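PDB 6HVG: alternansucrase, which is a multidomain protein of glycoside hydrolase family 70, with a TIM-barrel-type catalytic domain and choline-binding-type repeats near both ends of its chain. Local coordinates for residues Q380-Q385 with T472-N478; T390-A395 with Q1284-K1288; K400-E404 with T414-P418; G1338-I1342 with G1370-S1374. All blocks are in the same frame, centred on the assembly; numbering follows the deposited sequence.

In the fold
Contacts 1, 2 and 3 form one cluster, well away from the centre of the chain. Contacts 1 and 2 touch through Gln385 and Gln1284, and their centres are 17 Å apart. Contacts 2 and 3 touch through Asn393 and Tyr416, with centres 13 Å apart. Along the chain, strand 383-384, helix 390-393 and strand 415-416 follow in order. Segment 380-385 meets helix 474-495, helix 390-393 meets the late segment 1284-1288, and Tyr416 also touches Leu1285. Early and late parts of the chain thus build one unit, as in the U-shaped chain course of family 70 enzymes. Contact 4 comes last. It lies among the cell-wall-binding repeats, its centre 35 Å from that of contact 1.

Contact 1 of 4, residues Q380-Q385 with T472-N478; sequences QGLVSQ and TSQKTLN
Gln380 and Gln385 reach from one side onto the start of helix 474-495. The firm part is where Gln380 meets the helix start. Its CG is anti to the backbone N (chi1 -178°), and the chain then bends at chi2, which brings the amide over Gln474. There OE1 accepts the N-H of Gln474 at 2.9 Å, with the donor tilted 30° from the carbonyl plane. Lys447 also donates to OE1. The amide is held from its other end too, as NE2 of Gln380 donates to O of Gly381 at 3.2 Å. Val383 adds an apolar touch, CG2 to Gln474 CB, at 4.2 Å. Further along, Gln385 OE1 takes ND2 of Asn478 on a lone pair at 2.8 Å, with the two amides nearly coplanar. Gln450 binds both Gln474 NE2 and Asn478 OD1 from helix 447-462. The looser side is by Lys475, which is exposed: one water accepts from Gln380 NE2 at 3.3 Å and, weakly, from Lys475 N. With Ser473 as N-cap, this is a helix N-terminus whose first-turn N-H is met by a side-chain acceptor, set beside the two-stranded antiparallel pair 383-384 and 1291-1292.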
# COMPACT_ATOMS: atom_id res chain seq x y z
N GLN A 380 -33.02 28.25 -17.56
CA GLN A 380 -32.59 28.19 -18.97
C GLN A 380 -33.72 27.67 -19.88
O GLN A 380 -34.03 26.50 -19.87
CB GLN A 380 -31.33 27.31 -19.10
CG GLN A 380 -30.74 27.17 -20.50
CD GLN A 380 -30.27 28.50 -21.09
OE1 GLN A 380 -29.44 29.20 -20.48
NE2 GLN A 380 -30.78 28.85 -22.28
N GLY A 381 -34.34 28.56 -20.65
CA GLY A 381 -35.45 28.20 -21.56
C GLY A 381 -34.87 27.60 -22.83
O GLY A 381 -33.65 27.69 -23.06
N LEU A 382 -35.71 27.01 -23.66
CA LEU A 382 -35.19 26.40 -24.89
C LEU A 382 -34.65 27.51 -25.79
O LEU A 382 -35.35 28.48 -26.06
CB LEU A 382 -36.25 25.56 -25.59
CG LEU A 382 -35.74 24.64 -26.70
CD1 LEU A 382 -34.75 23.60 -26.15
CD2 LEU A 382 -36.92 23.91 -27.33
N VAL A 383 -33.39 27.40 -26.20
CA VAL A 383 -32.80 28.36 -27.11
C VAL A 383 -32.05 27.67 -28.21
O VAL A 383 -31.50 26.60 -28.04
CB VAL A 383 -31.86 29.38 -26.42
CG1 VAL A 383 -32.63 30.24 -25.45
CG2 VAL A 383 -30.68 28.70 -25.77
N SER A 384 -32.03 28.30 -29.37
CA SER A 384 -31.27 27.84 -30.51
C SER A 384 -29.86 28.41 -30.44
O SER A 384 -29.66 29.57 -30.10
CB SER A 384 -31.94 28.31 -31.78
OG SER A 384 -31.40 27.67 -32.91
N GLN A 385 -28.88 27.58 -30.75
CA GLN A 385 -27.51 28.00 -30.63
C GLN A 385 -26.89 28.42 -31.95
O GLN A 385 -25.88 29.14 -31.95
CB GLN A 385 -26.70 26.88 -29.98
CG GLN A 385 -27.05 26.67 -28.51
CD GLN A 385 -26.08 25.79 -27.78
OE1 GLN A 385 -25.22 26.27 -27.06
NE2 GLN A 385 -26.22 24.48 -27.98
N THR A 472 -25.45 31.38 -15.61
CA THR A 472 -25.35 32.36 -16.68
C THR A 472 -26.06 31.80 -17.89
O THR A 472 -26.04 30.58 -18.12
CB THR A 472 -23.88 32.63 -17.03
OG1 THR A 472 -23.18 33.07 -15.88
CG2 THR A 472 -23.75 33.67 -18.15
N SER A 473 -26.70 32.68 -18.67
CA SER A 473 -27.54 32.24 -19.77
C SER A 473 -26.66 31.62 -20.83
O SER A 473 -25.50 31.96 -20.97
CB SER A 473 -28.34 33.40 -20.37
OG SER A 473 -27.61 34.11 -21.36
N GLN A 474 -27.24 30.70 -21.59
CA GLN A 474 -26.50 30.01 -22.61
C GLN A 474 -26.03 30.99 -23.69
O GLN A 474 -24.93 30.84 -24.21
CB GLN A 474 -27.37 28.91 -23.21
CG GLN A 474 -26.62 27.96 -24.12
CD GLN A 474 -25.59 27.16 -23.37
OE1 GLN A 474 -25.95 26.37 -22.51
NE2 GLN A 474 -24.30 27.36 -23.68
N LYS A 475 -26.89 31.94 -24.05
CA LYS A 475 -26.55 32.92 -25.08
C LYS A 475 -25.31 33.71 -24.67
O LYS A 475 -24.39 33.86 -25.46
CB LYS A 475 -27.73 33.86 -25.28
CG LYS A 475 -27.50 35.06 -26.20
CD LYS A 475 -27.87 34.75 -27.64
CE LYS A 475 -27.79 35.99 -28.52
NZ LYS A 475 -26.38 36.44 -28.67
N THR A 476 -25.28 34.20 -23.43
CA THR A 476 -24.16 34.95 -22.90
C THR A 476 -22.88 34.13 -22.93
O THR A 476 -21.83 34.65 -23.30
CB THR A 476 -24.42 35.42 -21.46
OG1 THR A 476 -25.59 36.25 -21.43
CG2 THR A 476 -23.21 36.20 -20.91
N LEU A 477 -22.95 32.85 -22.55
CA LEU A 477 -21.77 32.00 -22.51
C LEU A 477 -21.20 31.76 -23.90
O LEU A 477 -19.99 31.83 -24.10
CB LEU A 477 -22.08 30.66 -21.85
CG LEU A 477 -22.49 30.69 -20.37
CD1 LEU A 477 -23.06 29.34 -20.00
CD2 LEU A 477 -21.32 31.02 -19.47
N ASN A 478 -22.08 31.51 -24.86
CA ASN A 478 -21.66 31.32 -26.25
C ASN A 478 -21.06 32.58 -26.87
O ASN A 478 -20.09 32.50 -27.61
CB ASN A 478 -22.84 30.81 -27.09
CG ASN A 478 -23.23 29.37 -26.76
OD1 ASN A 478 -22.41 28.62 -26.27
ND2 ASN A 478 -24.46 29.00 -27.02
O HOH W 1 -30.06 31.93 -23.05

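Contact 2 of 4, residues T390-A395 with Q1284-K1288; sequences TPHNAA and QLQNK
Ala394 and Leu1285 bring the two backbones closest, with Ala394 CA 4.2 Å from Leu1285 CA. One hydrogen bond joins the two segments. The N of Ala395 donates to O of Leu1285 at 2.7 Å, in the carbonyl plane and on a lone pair. On one side, residues 390-393 form a single helical turn, and Ala394 is where the chain leaves it. On the other, residues 1284-1287 fold back in a turn, with Asn1287 N bonded to Gln1284 O. Asn1287 itself has left-handed backbone angles (phi 55°, psi 47°). The contact thus ties a short helix early in the chain to a loop almost 900 residues later, just ahead of strand 1291-1292. The late part of the family 70 chain here returns to pack on its early part. Among the side chains, Ala394 CB sits against the loop backbone, nearest to Leu1285 O and also 3.7 Å from Asn1287 N. The Asn1287 amide reaches the start of the helix, with CG opposite its own N (chi1 -164°). There OD1 lies 3.5 Å from CG2 of Thr390, and ND2 is 3.7 Å from Pro391 CB. These are packing contacts. Thr390 OG1 is bonded instead to Asn387 N. Leu1285 covers the helix exit, its CD1 4.0 Å from Asn393 O, an oxygen that is hydrogen-bonded to Tyr416 OH. Asn393 OD1 is hydrogen-bonded to Gln485 NE2, from helix 474-495.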
# COMPACT_ATOMS: atom_id res chain seq x y z
N THR A 390 -21.63 29.14 -36.78
CA THR A 390 -21.83 27.69 -36.76
C THR A 390 -21.25 26.98 -38.00
O THR A 390 -20.46 26.06 -37.84
CB THR A 390 -23.32 27.33 -36.58
OG1 THR A 390 -23.79 27.90 -35.37
CG2 THR A 390 -23.54 25.83 -36.53
N PRO A 391 -21.62 27.39 -39.22
CA PRO A 391 -21.04 26.70 -40.38
C PRO A 391 -19.51 26.78 -40.47
O PRO A 391 -18.90 25.89 -41.04
CB PRO A 391 -21.67 27.39 -41.60
CG PRO A 391 -22.26 28.64 -41.09
CD PRO A 391 -22.52 28.47 -39.62
N HIS A 392 -18.92 27.84 -39.92
CA HIS A 392 -17.46 28.00 -39.93
C HIS A 392 -16.78 27.08 -38.89
O HIS A 392 -15.79 26.43 -39.20
CB HIS A 392 -17.07 29.46 -39.67
CG HIS A 392 -17.63 30.44 -40.67
ND1 HIS A 392 -17.76 30.15 -42.02
CD2 HIS A 392 -18.09 31.70 -40.52
CE1 HIS A 392 -18.28 31.19 -42.65
NE2 HIS A 392 -18.48 32.15 -41.76
N ASN A 393 -17.31 27.02 -37.67
CA ASN A 393 -16.73 26.19 -36.62
C ASN A 393 -17.12 24.72 -36.70
O ASN A 393 -16.54 23.91 -35.99
CB ASN A 393 -17.11 26.71 -35.23
CG ASN A 393 -16.29 27.92 -34.81
OD1 ASN A 393 -15.14 28.09 -35.22
ND2 ASN A 393 -16.87 28.75 -33.97
N ALA A 394 -18.03 24.35 -37.59
CA ALA A 394 -18.40 22.95 -37.74
C ALA A 394 -17.23 22.12 -38.24
O ALA A 394 -16.28 22.63 -38.84
CB ALA A 394 -19.58 22.82 -38.69
N ALA A 395 -17.30 20.82 -37.99
CA ALA A 395 -16.26 19.89 -38.41
C ALA A 395 -16.21 19.82 -39.93
O ALA A 395 -17.25 19.76 -40.58
CB ALA A 395 -16.54 18.52 -37.82
N GLN A 1284 -23.85 20.93 -33.26
CA GLN A 1284 -23.12 22.14 -33.66
C GLN A 1284 -22.02 21.78 -34.65
O GLN A 1284 -21.73 22.54 -35.59
CB GLN A 1284 -22.39 22.82 -32.48
CG GLN A 1284 -23.22 23.20 -31.29
CD GLN A 1284 -23.51 22.04 -30.39
OE1 GLN A 1284 -23.74 20.91 -30.86
NE2 GLN A 1284 -23.55 22.32 -29.09
N LEU A 1285 -21.37 20.64 -34.39
CA LEU A 1285 -20.22 20.24 -35.15
C LEU A 1285 -20.58 19.75 -36.53
O LEU A 1285 -19.71 19.79 -37.40
CB LEU A 1285 -19.42 19.17 -34.41
CG LEU A 1285 -18.52 19.66 -33.25
CD1 LEU A 1285 -17.61 20.80 -33.66
CD2 LEU A 1285 -19.36 20.11 -32.11
N GLN A 1286 -21.83 19.36 -36.76
CA GLN A 1286 -22.30 18.96 -38.09
C GLN A 1286 -23.09 20.03 -38.82
O GLN A 1286 -23.77 19.75 -39.81
CB GLN A 1286 -23.18 17.73 -37.97
CG GLN A 1286 -22.52 16.54 -37.33
CD GLN A 1286 -23.48 15.38 -37.26
OE1 GLN A 1286 -24.61 15.52 -36.80
NE2 GLN A 1286 -23.05 14.23 -37.76
N ASN A 1287 -22.97 21.27 -38.34
CA ASN A 1287 -23.72 22.42 -38.87
C ASN A 1287 -25.20 22.17 -38.85
O ASN A 1287 -25.87 22.39 -39.85
CB ASN A 1287 -23.25 22.80 -40.28
CG ASN A 1287 -23.73 24.20 -40.70
OD1 ASN A 1287 -24.00 25.06 -39.88
ND2 ASN A 1287 -23.88 24.40 -41.98
N LYS A 1288 -25.71 21.67 -37.73
CA LYS A 1288 -27.13 21.52 -37.56
C LYS A 1288 -27.43 22.34 -36.36
O LYS A 1288 -26.53 22.75 -35.65
CB LYS A 1288 -27.50 20.06 -37.34
CG LYS A 1288 -27.28 19.21 -38.58
CD LYS A 1288 -27.94 17.85 -38.38
CE LYS A 1288 -27.59 16.86 -39.50
NZ LYS A 1288 -28.01 17.39 -40.84

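Contact 3 of 4, residues K400-E404 with T414-P418; sequences KSSFE and TWYRP
Phe403 and Tyr416 send their rings out side by side, pointing the same way. The planes are 19° apart but slid, with centroids 5.8 Å apart, so the rings barely overlap. The touching is done by Phe403 CD1 on Tyr416 CB at 3.5 Å. Tyr416 places CG between its backbone N and carbonyl carbon (chi1 78°), and this sets its ring beside that of Phe403. CG2 of Thr414 meets the edge of the Phe403 ring. Beneath the rings, Phe403 and Tyr416 are a non-hydrogen-bonded antiparallel pair, a single beta bridge. Hydrogen bonds flank it, from Arg417 N to Ser402 O (2.7 Å) and from Glu404 N to Trp415 O (3.0 Å). Strand 437-438 pairs with strand 415-416 as well. Glu404 runs extended alongside Trp415, and OE1 makes a weak bond to Trp415 N at 3.3 Å. Its OE2 forms a salt bridge with Arg502, which also makes a cation-pi contact with Trp415. Thr414 OG1 donates to O of Glu404 at 3.0 Å from 40° above the carbonyl plane, and Thr411 N is bonded to the same hydroxyl. The hydroxyl of Tyr416 is held by Asn393 O and Thr442. Arg417 lays CB near Ser402 OG, while its extended chain takes the guanidinium to Ser431.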
# COMPACT_ATOMS: atom_id res chain seq x y z
N LYS A 400 -11.89 10.17 -38.56
CA LYS A 400 -10.60 10.24 -37.90
C LYS A 400 -9.66 11.30 -38.49
O LYS A 400 -8.74 11.74 -37.80
CB LYS A 400 -9.92 8.88 -37.91
CG LYS A 400 -10.69 7.83 -37.13
CD LYS A 400 -9.93 6.53 -36.90
CE LYS A 400 -10.78 5.55 -36.09
NZ LYS A 400 -10.02 4.42 -35.50
N SER A 401 -9.90 11.73 -39.73
CA SER A 401 -9.09 12.81 -40.34
C SER A 401 -9.21 14.10 -39.55
O SER A 401 -8.20 14.69 -39.17
CB SER A 401 -9.53 13.10 -41.77
OG SER A 401 -9.20 12.02 -42.61
N SER A 402 -10.45 14.51 -39.32
CA SER A 402 -10.75 15.82 -38.72
C SER A 402 -10.87 15.82 -37.20
O SER A 402 -11.09 16.88 -36.62
CB SER A 402 -12.03 16.38 -39.34
OG SER A 402 -11.81 16.71 -40.69
N PHE A 403 -10.74 14.65 -36.56
CA PHE A 403 -10.88 14.54 -35.10
C PHE A 403 -9.77 13.72 -34.47
O PHE A 403 -9.58 12.57 -34.84
CB PHE A 403 -12.20 13.84 -34.76
CG PHE A 403 -13.41 14.73 -34.77
CD1 PHE A 403 -13.62 15.62 -33.76
CD2 PHE A 403 -14.36 14.63 -35.79
CE1 PHE A 403 -14.74 16.42 -33.76
CE2 PHE A 403 -15.48 15.41 -35.80
CZ PHE A 403 -15.67 16.31 -34.78
N GLU A 404 -9.05 14.30 -33.52
CA GLU A 404 -8.11 13.52 -32.70
C GLU A 404 -8.93 12.62 -31.80
O GLU A 404 -9.91 13.07 -31.20
CB GLU A 404 -7.20 14.43 -31.87
CG GLU A 404 -6.14 15.18 -32.69
CD GLU A 404 -5.33 16.18 -31.87
OE1 GLU A 404 -5.59 16.36 -30.66
OE2 GLU A 404 -4.40 16.78 -32.44
N THR A 414 -9.23 16.59 -26.93
CA THR A 414 -9.34 16.44 -28.40
C THR A 414 -9.29 17.77 -29.10
O THR A 414 -9.92 18.74 -28.66
CB THR A 414 -10.68 15.76 -28.80
OG1 THR A 414 -10.60 14.36 -28.58
CG2 THR A 414 -10.97 15.97 -30.29
N TRP A 415 -8.52 17.81 -30.18
CA TRP A 415 -8.55 18.89 -31.14
C TRP A 415 -9.19 18.35 -32.42
O TRP A 415 -9.06 17.16 -32.73
CB TRP A 415 -7.13 19.39 -31.41
CG TRP A 415 -6.54 20.20 -30.29
CD1 TRP A 415 -6.68 19.98 -28.95
CD2 TRP A 415 -5.70 21.36 -30.42
NE1 TRP A 415 -6.01 20.94 -28.25
CE2 TRP A 415 -5.40 21.79 -29.13
CE3 TRP A 415 -5.19 22.06 -31.51
CZ2 TRP A 415 -4.60 22.92 -28.89
CZ3 TRP A 415 -4.39 23.19 -31.26
CH2 TRP A 415 -4.10 23.59 -29.97
N TYR A 416 -9.89 19.24 -33.14
CA TYR A 416 -10.57 18.88 -34.39
C TYR A 416 -10.26 19.90 -35.48
O TYR A 416 -9.67 20.95 -35.21
CB TYR A 416 -12.09 18.73 -34.18
CG TYR A 416 -12.86 20.02 -34.09
CD1 TYR A 416 -12.71 20.87 -33.01
CD2 TYR A 416 -13.75 20.39 -35.10
CE1 TYR A 416 -13.41 22.06 -32.94
CE2 TYR A 416 -14.47 21.58 -35.02
CZ TYR A 416 -14.29 22.40 -33.94
OH TYR A 416 -15.00 23.58 -33.86
N ARG A 417 -10.66 19.58 -36.72
CA ARG A 417 -10.46 20.47 -37.85
C ARG A 417 -11.77 21.18 -38.16
O ARG A 417 -12.67 20.57 -38.71
CB ARG A 417 -9.99 19.68 -39.08
CG ARG A 417 -9.68 20.55 -40.30
CD ARG A 417 -9.55 19.76 -41.58
NE ARG A 417 -9.23 20.63 -42.72
CZ ARG A 417 -9.12 20.22 -43.99
NH1 ARG A 417 -9.32 18.95 -44.31
NH2 ARG A 417 -8.79 21.09 -44.93
N PRO A 418 -11.88 22.48 -37.82
CA PRO A 418 -13.10 23.20 -38.21
C PRO A 418 -13.11 23.48 -39.69
O PRO A 418 -12.06 23.56 -40.29
CB PRO A 418 -13.01 24.52 -37.43
CG PRO A 418 -11.56 24.71 -37.20
CD PRO A 418 -11.00 23.33 -36.99

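Contact 4 of 4, residues G1338-I1342 with G1370-S1374; sequences GENPI and GTDNS
A cell-wall-binding repeat of the choline-binding type provides one half of this contact, and residues Asn1340 to Ile1342 lean on it through Asp1372 and Asn1373. Asn1340 forms an Asx turn. Its OD1 accepts from the N of Ile1342 at 2.9 Å, and the N-H...O angle is 158°. The donor stands above the carbonyl plane, 38° out of it. With chi1 at -158° the Asn1340 amide lies against Asp1372, OD1 3.7 Å from its CB. The amide plane is steeply inclined to the carboxylate of Asp1372. Ile1342 also reaches this methylene, its side chain crossing that of Asp1372 at a slant, with CD1 4.1 Å from Asp1372 CB. The carboxylate of Asp1372 turns to its own loop, where OD1 makes a weak bond to Asn1376 N. That loop joins strands 1368-1371 and 1377-1380 into the beta-hairpin usual for such repeats. The segment 1338-1342 enters beside it and runs on into strand 1342-1345. Pro1341 rests on the hairpin backbone, CG 3.8 Å from Thr1371 O. The same carbonyl oxygen is bonded to Tyr1357 OH, and Pro1341 and Ile1342 both touch Tyr1357. Asn1373 lies over the Glu1339-Asn1340 peptide, its CB 4.1 Å from Glu1339 C. Its side chain crosses that of Asn1340 at about a right angle. Both residues are exposed, so this outer part is open to solvent. On the hairpin, Thr1371 is bonded through its backbone and its hydroxyl to Ala353, within a repeat from the early part of the chain.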
# COMPACT_ATOMS: atom_id res chain seq x y z
N GLY A 1338 -51.71 15.29 -3.80
CA GLY A 1338 -52.32 14.12 -3.14
C GLY A 1338 -51.77 12.75 -3.50
O GLY A 1338 -52.36 11.73 -3.13
N GLU A 1339 -50.63 12.73 -4.18
CA GLU A 1339 -49.99 11.50 -4.68
C GLU A 1339 -48.60 11.40 -4.08
O GLU A 1339 -48.05 12.42 -3.64
CB GLU A 1339 -49.87 11.49 -6.20
CG GLU A 1339 -51.10 11.03 -6.95
CD GLU A 1339 -50.86 10.90 -8.45
OE1 GLU A 1339 -49.69 11.04 -8.91
OE2 GLU A 1339 -51.84 10.69 -9.18
N ASN A 1340 -48.03 10.19 -4.06
CA ASN A 1340 -46.72 9.95 -3.45
C ASN A 1340 -45.59 10.58 -4.26
O ASN A 1340 -45.42 10.26 -5.43
CB ASN A 1340 -46.44 8.44 -3.29
CG ASN A 1340 -45.41 8.15 -2.22
OD1 ASN A 1340 -44.49 8.93 -1.99
ND2 ASN A 1340 -45.52 7.00 -1.59
N PRO A 1341 -44.81 11.48 -3.64
CA PRO A 1341 -43.67 12.09 -4.32
C PRO A 1341 -42.51 11.14 -4.51
O PRO A 1341 -41.66 11.39 -5.36
CB PRO A 1341 -43.27 13.26 -3.41
CG PRO A 1341 -43.87 12.96 -2.08
CD PRO A 1341 -45.09 12.14 -2.34
N ILE A 1342 -42.46 10.06 -3.74
CA ILE A 1342 -41.38 9.08 -3.85
C ILE A 1342 -41.57 8.23 -5.08
O ILE A 1342 -42.60 7.61 -5.25
CB ILE A 1342 -41.35 8.14 -2.63
CG1 ILE A 1342 -41.08 8.92 -1.34
CG2 ILE A 1342 -40.29 7.08 -2.79
CD1 ILE A 1342 -41.35 8.13 -0.07
N GLY A 1370 -38.07 13.53 3.83
CA GLY A 1370 -39.18 13.74 2.91
C GLY A 1370 -40.40 12.99 3.34
O GLY A 1370 -40.33 11.78 3.54
N THR A 1371 -41.52 13.69 3.48
CA THR A 1371 -42.78 13.08 3.92
C THR A 1371 -43.55 12.60 2.70
O THR A 1371 -43.62 13.30 1.71
CB THR A 1371 -43.66 14.08 4.69
OG1 THR A 1371 -42.87 14.77 5.66
CG2 THR A 1371 -44.78 13.35 5.42
N ASP A 1372 -44.11 11.39 2.79
CA ASP A 1372 -44.98 10.86 1.73
C ASP A 1372 -46.40 11.36 1.93
O ASP A 1372 -46.67 12.12 2.86
CB ASP A 1372 -44.89 9.32 1.63
CG ASP A 1372 -45.68 8.59 2.71
OD1 ASP A 1372 -45.65 9.00 3.89
OD2 ASP A 1372 -46.31 7.58 2.38
N ASN A 1373 -47.31 10.98 1.04
CA ASN A 1373 -48.72 11.41 1.12
C ASN A 1373 -49.44 10.94 2.40
O ASN A 1373 -50.37 11.56 2.85
CB ASN A 1373 -49.52 10.94 -0.11
CG ASN A 1373 -49.23 9.47 -0.50
OD1 ASN A 1373 -48.39 8.78 0.10
ND2 ASN A 1373 -49.88 9.02 -1.56
N SER A 1374 -48.96 9.85 2.99
CA SER A 1374 -49.59 9.24 4.16
C SER A 1374 -48.95 9.66 5.50
O SER A 1374 -49.32 9.13 6.54
CB SER A 1374 -49.53 7.71 4.03
OG SER A 1374 -49.81 7.30 2.71